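Local coordinates for protein EvdO1 (PDB 4XBZ) that probably acts as a metal-dependent oxygenase of the phytanoyl-CoA dioxygenase family, carrying out an oxidative cyclization in the biosynthesis of an orthosomycin antibiotic, at residues A[89-94]-A[112-117]; A[193-198]-A[218-223]; A[278-283]-A[324-329]. All coordinates share one frame; numbering follows the deposited sequence.

Interaction 1 (A[89-94]-A[112-117]); sequences MEDTVW and VDKARP
OD2 of D91 takes a hydrogen bond from NZ of K114, 2.7 Å away, and the D91-K114 pair is the only one to meet across segments 89-94 and 112-117. This salt bridge ties a type II beta turn, M89 to T92, that leads into edge strand 92-94 of the large sheet of the double-stranded beta helix, to the end of the short helix 111-114. The CA atoms of D91 and K114 stand 10.4 Å apart, so the lysine does the bridging. Its chain runs extended from CB to CE and bends only at the last torsion (chi4 54°), which turns the ammonium toward the carboxylate. NZ arrives on the anti side of OD2, 16° out of the carboxylate plane. The same oxygen also forms a salt bridge with R325, so two cations share one oxygen, which should keep D91 ionised. NZ in turn donates to the backbone O of E109, which should limit the swing of the ammonium, while L79 and R82 of helix 66-86 touch the lysine side chain. Within the turn, OG1 of T92 donates to O of E90 over 3.0 Å, the hydroxyl standing above the carbonyl plane, 43° out of it.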
loop_
_atom_site.group_PDB
_atom_site.type_symbol
_atom_site.label_atom_id
_atom_site.label_comp_id
_atom_site.label_asym_id
_atom_site.label_seq_id
_atom_site.Cartn_x
_atom_site.Cartn_y
_atom_site.Cartn_z
ATOM N N MET A 89 -30.707 9.692 -19.635
ATOM C CA MET A 89 -30.323 9.509 -18.249
ATOM C C MET A 89 -29.499 8.243 -18.119
ATOM O O MET A 89 -29.088 7.863 -17.026
ATOM C CB MET A 89 -31.552 9.461 -17.349
ATOM C CG MET A 89 -32.356 10.753 -17.380
ATOM S SD MET A 89 -33.314 10.984 -15.880
ATOM C CE MET A 89 -32.007 11.022 -14.668
ATOM N N GLU A 90 -29.255 7.602 -19.256
ATOM C CA GLU A 90 -28.485 6.379 -19.303
ATOM C C GLU A 90 -27.008 6.702 -19.058
ATOM O O GLU A 90 -26.406 7.466 -19.815
ATOM C CB GLU A 90 -28.683 5.675 -20.654
ATOM C CG GLU A 90 -28.014 4.312 -20.781
ATOM C CD GLU A 90 -28.986 3.143 -20.583
ATOM O OE1 GLU A 90 -30.048 3.105 -21.267
ATOM O OE2 GLU A 90 -28.675 2.264 -19.743
ATOM N N ASP A 91 -26.445 6.133 -17.990
ATOM C CA ASP A 91 -25.037 6.326 -17.642
ATOM C C ASP A 91 -24.689 7.801 -17.405
ATOM O O ASP A 91 -23.529 8.204 -17.539
ATOM C CB ASP A 91 -24.121 5.751 -18.738
ATOM C CG ASP A 91 -24.142 4.230 -18.789
ATOM O OD1 ASP A 91 -24.847 3.627 -17.953
ATOM O OD2 ASP A 91 -23.436 3.638 -19.645
ATOM N N THR A 92 -25.678 8.607 -17.047
ATOM C CA THR A 92 -25.449 10.043 -16.933
ATOM C C THR A 92 -26.199 10.630 -15.750
ATOM O O THR A 92 -27.409 10.476 -15.640
ATOM C CB THR A 92 -25.856 10.787 -18.230
ATOM O OG1 THR A 92 -25.192 10.188 -19.349
ATOM C CG2 THR A 92 -25.451 12.242 -18.163
ATOM N N VAL A 93 -25.460 11.283 -14.857
ATOM C CA VAL A 93 -26.046 11.982 -13.714
ATOM C C VAL A 93 -26.445 13.390 -14.128
ATOM O O VAL A 93 -25.628 14.129 -14.671
ATOM C CB VAL A 93 -25.065 12.069 -12.511
ATOM C CG1 VAL A 93 -25.704 12.811 -11.352
ATOM C CG2 VAL A 93 -24.615 10.675 -12.067
ATOM N N TRP A 94 -27.697 13.752 -13.864
ATOM C CA TRP A 94 -28.258 15.046 -14.261
ATOM C C TRP A 94 -28.694 15.845 -13.038
ATOM O O TRP A 94 -29.207 15.280 -12.084
ATOM C CB TRP A 94 -29.463 14.855 -15.206
ATOM C CG TRP A 94 -29.099 14.517 -16.623
ATOM C CD1 TRP A 94 -28.706 13.307 -17.098
ATOM C CD2 TRP A 94 -29.101 15.407 -17.747
ATOM N NE1 TRP A 94 -28.457 13.383 -18.445
ATOM C CE2 TRP A 94 -28.692 14.662 -18.868
ATOM C CE3 TRP A 94 -29.413 16.762 -17.912
ATOM C CZ2 TRP A 94 -28.585 15.217 -20.136
ATOM C CZ3 TRP A 94 -29.306 17.312 -19.165
ATOM C CH2 TRP A 94 -28.889 16.542 -20.266
ATOM N N VAL A 112 -14.626 4.822 -20.241
ATOM C CA VAL A 112 -13.592 3.971 -20.819
ATOM C C VAL A 112 -14.183 3.118 -21.955
ATOM O O VAL A 112 -13.533 2.853 -22.961
ATOM C CB VAL A 112 -12.944 3.071 -19.732
ATOM C CG1 VAL A 112 -12.534 1.714 -20.300
ATOM C CG2 VAL A 112 -11.771 3.793 -19.066
ATOM N N ASP A 113 -15.429 2.707 -21.794
ATOM C CA ASP A 113 -16.134 1.989 -22.853
ATOM C C ASP A 113 -16.543 2.945 -23.987
ATOM O O ASP A 113 -16.614 2.553 -25.153
ATOM C CB ASP A 113 -17.362 1.288 -22.271
ATOM C CG ASP A 113 -18.054 0.372 -23.269
ATOM O OD1 ASP A 113 -17.359 -0.379 -23.988
ATOM O OD2 ASP A 113 -19.304 0.394 -23.318
ATOM N N LYS A 114 -16.784 4.208 -23.642
ATOM C CA LYS A 114 -17.427 5.123 -24.584
ATOM C C LYS A 114 -16.439 5.812 -25.515
ATOM O O LYS A 114 -16.813 6.282 -26.574
ATOM C CB LYS A 114 -18.261 6.166 -23.826
ATOM C CG LYS A 114 -19.510 5.582 -23.168
ATOM C CD LYS A 114 -20.240 6.602 -22.295
ATOM C CE LYS A 114 -21.541 6.009 -21.740
ATOM N NZ LYS A 114 -21.339 4.712 -21.001
ATOM N N ALA A 115 -15.174 5.851 -25.140
ATOM C CA ALA A 115 -14.214 6.649 -25.887
ATOM C C ALA A 115 -12.834 6.010 -25.879
ATOM O O ALA A 115 -12.207 5.879 -24.829
ATOM C CB ALA A 115 -14.147 8.056 -25.313
ATOM N N ARG A 116 -12.360 5.646 -27.064
ATOM C CA ARG A 116 -11.105 4.927 -27.215
ATOM C C ARG A 116 -9.888 5.643 -26.594
ATOM O O ARG A 116 -9.015 4.983 -26.010
ATOM C CB ARG A 116 -10.857 4.635 -28.706
ATOM C CG ARG A 116 -9.706 3.659 -28.969
ATOM C CD ARG A 116 -9.500 3.342 -30.453
ATOM N NE ARG A 116 -8.169 2.780 -30.675
ATOM C CZ ARG A 116 -7.880 1.488 -30.584
ATOM N NH1 ARG A 116 -8.839 0.624 -30.291
ATOM N NH2 ARG A 116 -6.636 1.055 -30.785
ATOM N N PRO A 117 -9.810 6.988 -26.705
ATOM C CA PRO A 117 -8.642 7.592 -26.052
ATOM C C PRO A 117 -8.642 7.424 -24.531
ATOM O O PRO A 117 -7.575 7.426 -23.910
ATOM C CB PRO A 117 -8.757 9.071 -26.429
ATOM C CG PRO A 117 -9.523 9.065 -27.701
ATOM C CD PRO A 117 -10.534 7.970 -27.536
#

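Interaction 2 (A[193-198]-A[218-223]); sequences CVWCIP and SEWDTT
A T-shaped tryptophan pair joins strand 194-196 to the loop that follows helix 205-217, with the W195 side chain about 11 Å from the bound nickel ion. W220 turns the edge of its six-membered ring onto the face of the W195 pyrrole ring; the centroids lie 5.0 Å apart and the planes meet at 72°. The leading atom is CZ2 of W220, 3.4 Å from CD1 of W195. CG of W220 is anti to its backbone N (chi1 172°), which swings the six-membered end of the indole to the strand although CB does not point straight at it. Strand 194-196 belongs to the smaller antiparallel sheet of the double-stranded beta helix, between 244-246, whose H244 is a nickel ligand, and 226-228. Over the same face of W195, T222 covers the other half of the indole: its CG2 methyl makes a CH-pi contact 3.5 Å from the centroid of the six-membered ring, 3° off the normal. W220 also meets the ring of W159, nearly parallel to it, on the strand that carries the nickel ligand H160. T222 is the middle residue of an Asx turn, in which OD2 of D221 accepts from N of T223 at 3.2 Å and from OG1 of T223 at 2.7 Å.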
loop_
_atom_site.group_PDB
_atom_site.type_symbol
_atom_site.label_atom_id
_atom_site.label_comp_id
_atom_site.label_asym_id
_atom_site.label_seq_id
_atom_site.Cartn_x
_atom_site.Cartn_y
_atom_site.Cartn_z
ATOM N N CYS A 193 -11.246 24.479 -7.030
ATOM C CA CYS A 193 -10.538 23.199 -6.926
ATOM C C CYS A 193 -11.068 22.350 -5.771
ATOM O O CYS A 193 -11.959 22.783 -5.032
ATOM C CB CYS A 193 -9.024 23.415 -6.748
ATOM S SG CYS A 193 -8.488 24.168 -5.144
ATOM N N VAL A 194 -10.515 21.141 -5.626
ATOM C CA VAL A 194 -10.868 20.247 -4.526
ATOM C C VAL A 194 -10.068 20.583 -3.281
ATOM O O VAL A 194 -8.882 20.914 -3.371
ATOM C CB VAL A 194 -10.600 18.753 -4.864
ATOM C CG1 VAL A 194 -11.182 17.856 -3.789
ATOM C CG2 VAL A 194 -11.168 18.395 -6.215
ATOM N N TRP A 195 -10.707 20.471 -2.120
ATOM C CA TRP A 195 -10.002 20.625 -0.853
ATOM C C TRP A 195 -10.133 19.331 -0.053
ATOM O O TRP A 195 -11.107 18.598 -0.183
ATOM C CB TRP A 195 -10.544 21.813 -0.047
ATOM C CG TRP A 195 -10.361 23.155 -0.712
ATOM C CD1 TRP A 195 -11.055 23.637 -1.779
ATOM C CD2 TRP A 195 -9.438 24.189 -0.337
ATOM N NE1 TRP A 195 -10.619 24.895 -2.102
ATOM C CE2 TRP A 195 -9.625 25.260 -1.237
ATOM C CE3 TRP A 195 -8.467 24.311 0.661
ATOM C CZ2 TRP A 195 -8.881 26.438 -1.167
ATOM C CZ3 TRP A 195 -7.726 25.479 0.729
ATOM C CH2 TRP A 195 -7.941 26.531 -0.176
ATOM N N CYS A 196 -9.152 19.035 0.776
ATOM C CA CYS A 196 -9.286 17.844 1.588
ATOM C C CYS A 196 -8.647 18.026 2.946
ATOM O O CYS A 196 -7.803 18.908 3.130
ATOM C CB CYS A 196 -8.677 16.648 0.871
ATOM S SG CYS A 196 -6.967 16.874 0.506
ATOM N N ILE A 197 -9.061 17.197 3.898
ATOM C CA ILE A 197 -8.441 17.208 5.216
ATOM C C ILE A 197 -7.421 16.075 5.335
ATOM O O ILE A 197 -7.792 14.907 5.490
ATOM C CB ILE A 197 -9.489 17.106 6.331
ATOM C CG1 ILE A 197 -10.455 18.290 6.230
ATOM C CG2 ILE A 197 -8.796 17.059 7.709
ATOM C CD1 ILE A 197 -11.676 18.173 7.083
ATOM N N PRO A 198 -6.131 16.424 5.247
ATOM C CA PRO A 198 -5.050 15.431 5.365
ATOM C C PRO A 198 -5.226 14.539 6.596
ATOM O O PRO A 198 -5.659 15.030 7.636
ATOM C CB PRO A 198 -3.781 16.288 5.499
ATOM C CG PRO A 198 -4.149 17.625 4.951
ATOM C CD PRO A 198 -5.623 17.809 5.186
ATOM N N SER A 218 -22.100 24.793 8.279
ATOM C CA SER A 218 -21.504 26.120 8.357
ATOM C C SER A 218 -21.121 26.629 6.981
ATOM O O SER A 218 -21.087 25.863 6.020
ATOM C CB SER A 218 -20.270 26.098 9.255
ATOM O OG SER A 218 -20.437 25.161 10.302
ATOM N N GLU A 219 -20.833 27.924 6.894
ATOM C CA GLU A 219 -20.358 28.543 5.661
ATOM C C GLU A 219 -19.050 27.903 5.198
ATOM O O GLU A 219 -18.294 27.401 6.031
ATOM C CB GLU A 219 -20.158 30.041 5.882
ATOM C CG GLU A 219 -21.390 30.752 6.421
ATOM C CD GLU A 219 -22.473 30.913 5.369
ATOM O OE1 GLU A 219 -22.149 30.818 4.159
ATOM O OE2 GLU A 219 -23.647 31.131 5.756
ATOM N N TRP A 220 -18.790 27.916 3.886
ATOM C CA TRP A 220 -17.547 27.356 3.338
ATOM C C TRP A 220 -16.319 27.866 4.069
ATOM O O TRP A 220 -16.081 29.069 4.143
ATOM C CB TRP A 220 -17.399 27.674 1.857
ATOM C CG TRP A 220 -16.057 27.276 1.309
ATOM C CD1 TRP A 220 -15.036 28.112 0.949
ATOM C CD2 TRP A 220 -15.578 25.942 1.079
ATOM N NE1 TRP A 220 -13.961 27.385 0.497
ATOM C CE2 TRP A 220 -14.264 26.052 0.569
ATOM C CE3 TRP A 220 -16.136 24.665 1.242
ATOM C CZ2 TRP A 220 -13.498 24.932 0.224
ATOM C CZ3 TRP A 220 -15.367 23.547 0.902
ATOM C CH2 TRP A 220 -14.064 23.693 0.399
ATOM N N ASP A 221 -15.539 26.941 4.617
ATOM C CA ASP A 221 -14.365 27.307 5.395
ATOM C C ASP A 221 -13.244 26.282 5.186
ATOM O O ASP A 221 -13.456 25.082 5.352
ATOM C CB ASP A 221 -14.733 27.424 6.874
ATOM C CG ASP A 221 -13.621 28.046 7.711
ATOM O OD1 ASP A 221 -13.617 29.289 7.889
ATOM O OD2 ASP A 221 -12.743 27.287 8.185
ATOM N N THR A 222 -12.061 26.766 4.819
ATOM C CA THR A 222 -10.940 25.907 4.442
ATOM C C THR A 222 -9.893 25.643 5.525
ATOM O O THR A 222 -8.799 25.173 5.210
ATOM C CB THR A 222 -10.156 26.514 3.259
ATOM O OG1 THR A 222 -9.687 27.814 3.629
ATOM C CG2 THR A 222 -11.012 26.618 2.025
ATOM N N THR A 223 -10.181 25.963 6.783
ATOM C CA THR A 223 -9.126 25.905 7.795
ATOM C C THR A 223 -8.875 24.457 8.226
ATOM O O THR A 223 -9.794 23.732 8.607
ATOM C CB THR A 223 -9.452 26.791 9.032
ATOM O OG1 THR A 223 -10.655 26.335 9.662
ATOM C CG2 THR A 223 -9.620 28.254 8.616
#

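Interaction 3 (A[278-283]-A[324-329]); sequences IGLKQQ and LRFAHE
F326 packs against L280 on helix 275-293, and this apolar half of the contact is close and buried. CB of L280 sits over one face of the phenyl ring, 4.0 Å from its centroid and 15° off the normal, displaced toward the rim on the CE1 and CZ side. One branch of the leucine reaches further along: CD1 comes to 3.8 Å from CE1 of F326. V284, a turn on in the same helix, and I321 also touch the phenylalanine. The arrangement clamps the C-terminal tail segment 324-329 onto helix 275-293, which comes after the last strand of the double-stranded beta helix core and helix 264-270.

The K281 side is looser. Its methylene CD lies obliquely to the ring, 4.1 Å from CD2 of F326, and bends at chi2 (-43°), chi3 and chi4 curl the chain round and bring NZ to two waters. One accepts a weak bond from NZ, accepts from N of F326 at 2.8 Å and donates to O of L324 at 3.0 Å. The second, also weakly held by NZ, donates to O of F326 at 2.9 Å. NZ has a direct bond to OH of Y277 as well. The ring is held by apolar and CH-pi packing, whereas the lysine reaches O of L324 and N and O of F326 through water and by weak bonds, which suggests that NZ is held more by Y277 than by the waters.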
loop_
_atom_site.group_PDB
_atom_site.type_symbol
_atom_site.label_atom_id
_atom_site.label_comp_id
_atom_site.label_asym_id
_atom_site.label_seq_id
_atom_site.Cartn_x
_atom_site.Cartn_y
_atom_site.Cartn_z
ATOM N N ILE A 278 -14.418 -9.354 -10.632
ATOM C CA ILE A 278 -12.959 -9.288 -10.605
ATOM C C ILE A 278 -12.322 -9.744 -11.921
ATOM O O ILE A 278 -11.509 -9.030 -12.508
ATOM C CB ILE A 278 -12.387 -10.145 -9.440
ATOM C CG1 ILE A 278 -12.956 -9.680 -8.094
ATOM C CG2 ILE A 278 -10.857 -10.126 -9.447
ATOM C CD1 ILE A 278 -12.410 -10.413 -6.908
ATOM N N GLY A 279 -12.695 -10.932 -12.387
ATOM C CA GLY A 279 -12.144 -11.448 -13.626
ATOM C C GLY A 279 -12.451 -10.565 -14.825
ATOM O O GLY A 279 -11.603 -10.389 -15.700
ATOM N N LEU A 280 -13.659 -10.001 -14.860
ATOM C CA LEU A 280 -14.079 -9.178 -15.989
ATOM C C LEU A 280 -13.279 -7.871 -16.039
ATOM O O LEU A 280 -12.828 -7.446 -17.114
ATOM C CB LEU A 280 -15.588 -8.904 -15.921
ATOM C CG LEU A 280 -16.421 -10.196 -15.943
ATOM C CD1 LEU A 280 -17.896 -9.966 -15.601
ATOM C CD2 LEU A 280 -16.279 -10.900 -17.279
ATOM N N LYS A 281 -13.076 -7.241 -14.882
ATOM C CA LYS A 281 -12.325 -5.995 -14.863
ATOM C C LYS A 281 -10.845 -6.233 -15.137
ATOM O O LYS A 281 -10.181 -5.375 -15.722
ATOM C CB LYS A 281 -12.525 -5.252 -13.541
ATOM C CG LYS A 281 -13.967 -4.865 -13.292
ATOM C CD LYS A 281 -14.646 -4.300 -14.565
ATOM C CE LYS A 281 -13.993 -2.990 -15.067
ATOM N NZ LYS A 281 -14.466 -1.762 -14.342
ATOM N N GLN A 282 -10.334 -7.400 -14.748
ATOM C CA GLN A 282 -8.976 -7.775 -15.124
ATOM C C GLN A 282 -8.854 -7.837 -16.646
ATOM O O GLN A 282 -7.843 -7.420 -17.218
ATOM C CB GLN A 282 -8.583 -9.121 -14.499
ATOM C CG GLN A 282 -8.255 -9.036 -13.011
ATOM C CD GLN A 282 -8.008 -10.396 -12.376
ATOM O OE1 GLN A 282 -8.694 -11.372 -12.675
ATOM N NE2 GLN A 282 -7.037 -10.460 -11.488
ATOM N N GLN A 283 -9.890 -8.368 -17.287
ATOM C CA GLN A 283 -9.942 -8.442 -18.742
ATOM C C GLN A 283 -9.999 -7.035 -19.347
ATOM O O GLN A 283 -9.348 -6.763 -20.362
ATOM C CB GLN A 283 -11.148 -9.257 -19.217
ATOM C CG GLN A 283 -11.097 -10.777 -18.987
ATOM C CD GLN A 283 -12.085 -11.497 -19.900
ATOM O OE1 GLN A 283 -11.965 -11.430 -21.122
ATOM N NE2 GLN A 283 -13.083 -12.143 -19.314
ATOM N N LEU A 324 -16.270 -2.922 -22.547
ATOM C CA LEU A 324 -15.501 -2.427 -21.417
ATOM C C LEU A 324 -16.428 -1.936 -20.317
ATOM O O LEU A 324 -15.987 -1.388 -19.321
ATOM C CB LEU A 324 -14.554 -1.312 -21.857
ATOM C CG LEU A 324 -13.494 -1.724 -22.885
ATOM C CD1 LEU A 324 -12.476 -0.631 -23.082
ATOM C CD2 LEU A 324 -12.796 -3.002 -22.458
ATOM N N ARG A 325 -17.725 -2.135 -20.494
ATOM C CA ARG A 325 -18.681 -1.605 -19.534
ATOM C C ARG A 325 -19.395 -2.704 -18.776
ATOM O O ARG A 325 -20.075 -3.544 -19.361
ATOM C CB ARG A 325 -19.692 -0.711 -20.233
ATOM C CG ARG A 325 -20.924 -0.384 -19.407
ATOM C CD ARG A 325 -22.021 0.204 -20.309
ATOM N NE ARG A 325 -23.132 0.766 -19.549
ATOM C CZ ARG A 325 -24.145 0.044 -19.082
ATOM N NH1 ARG A 325 -24.170 -1.269 -19.288
ATOM N NH2 ARG A 325 -25.124 0.628 -18.404
ATOM N N PHE A 326 -19.235 -2.672 -17.458
ATOM C CA PHE A 326 -19.835 -3.653 -16.573
ATOM C C PHE A 326 -20.556 -2.968 -15.456
ATOM O O PHE A 326 -19.946 -2.548 -14.475
ATOM C CB PHE A 326 -18.766 -4.581 -16.037
ATOM C CG PHE A 326 -18.182 -5.430 -17.091
ATOM C CD1 PHE A 326 -18.775 -6.652 -17.416
ATOM C CD2 PHE A 326 -17.091 -4.988 -17.816
ATOM C CE1 PHE A 326 -18.253 -7.436 -18.416
ATOM C CE2 PHE A 326 -16.572 -5.761 -18.828
ATOM C CZ PHE A 326 -17.150 -6.996 -19.128
ATOM N N ALA A 327 -21.863 -2.863 -15.614
ATOM C CA ALA A 327 -22.669 -2.030 -14.746
ATOM C C ALA A 327 -22.686 -2.597 -13.348
ATOM O O ALA A 327 -23.078 -3.741 -13.140
ATOM C CB ALA A 327 -24.084 -1.891 -15.288
ATOM N N HIS A 328 -22.263 -1.759 -12.404
ATOM C CA HIS A 328 -22.114 -2.110 -10.994
ATOM C C HIS A 328 -23.322 -2.844 -10.400
ATOM O O HIS A 328 -23.159 -3.791 -9.630
ATOM C CB HIS A 328 -21.820 -0.835 -10.181
ATOM C CG HIS A 328 -20.555 -0.136 -10.590
ATOM N ND1 HIS A 328 -19.300 -0.658 -10.341
ATOM C CD2 HIS A 328 -20.353 1.030 -11.252
ATOM C CE1 HIS A 328 -18.382 0.158 -10.830
ATOM N NE2 HIS A 328 -18.993 1.189 -11.389
ATOM N N GLU A 329 -24.527 -2.430 -10.770
ATOM C CA GLU A 329 -25.719 -2.997 -10.140
ATOM C C GLU A 329 -25.950 -4.425 -10.620
ATOM O O GLU A 329 -26.626 -5.202 -9.952
ATOM C CB GLU A 329 -26.957 -2.128 -10.408
ATOM C CG GLU A 329 -27.331 -1.991 -11.862
ATOM C CD GLU A 329 -26.654 -0.811 -12.552
ATOM O OE1 GLU A 329 -25.649 -0.273 -12.019
ATOM O OE2 GLU A 329 -27.145 -0.412 -13.635
HETATM O O HOH W 1 -16.969 -1.273 -16.524
HETATM O O HOH W 2 -17.577 -1.205 -13.554
#

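How the interactions relate
The three contacts follow one another along the chain without interleaving. Interactions 1 and 3 are neighbours, with centres about 15 Å apart, and they touch: besides the shared D91 carboxylate, D113 probably accepts a hydrogen bond from N of L324, and V112 packs on L324. Edge strand 92-94, helix 111-114, helix 275-293 and the tail thus make one connected flank at the 92-94 edge of the large sheet. Interaction 2 stands apart, its centre about 29 Å from interaction 1 and about 34 Å from interaction 3, across the chain's centre from the latter. The tail is thus tied to a sheet edge, while interaction 2 lies on the smaller sheet, which carries the nickel ligands H160 and H244.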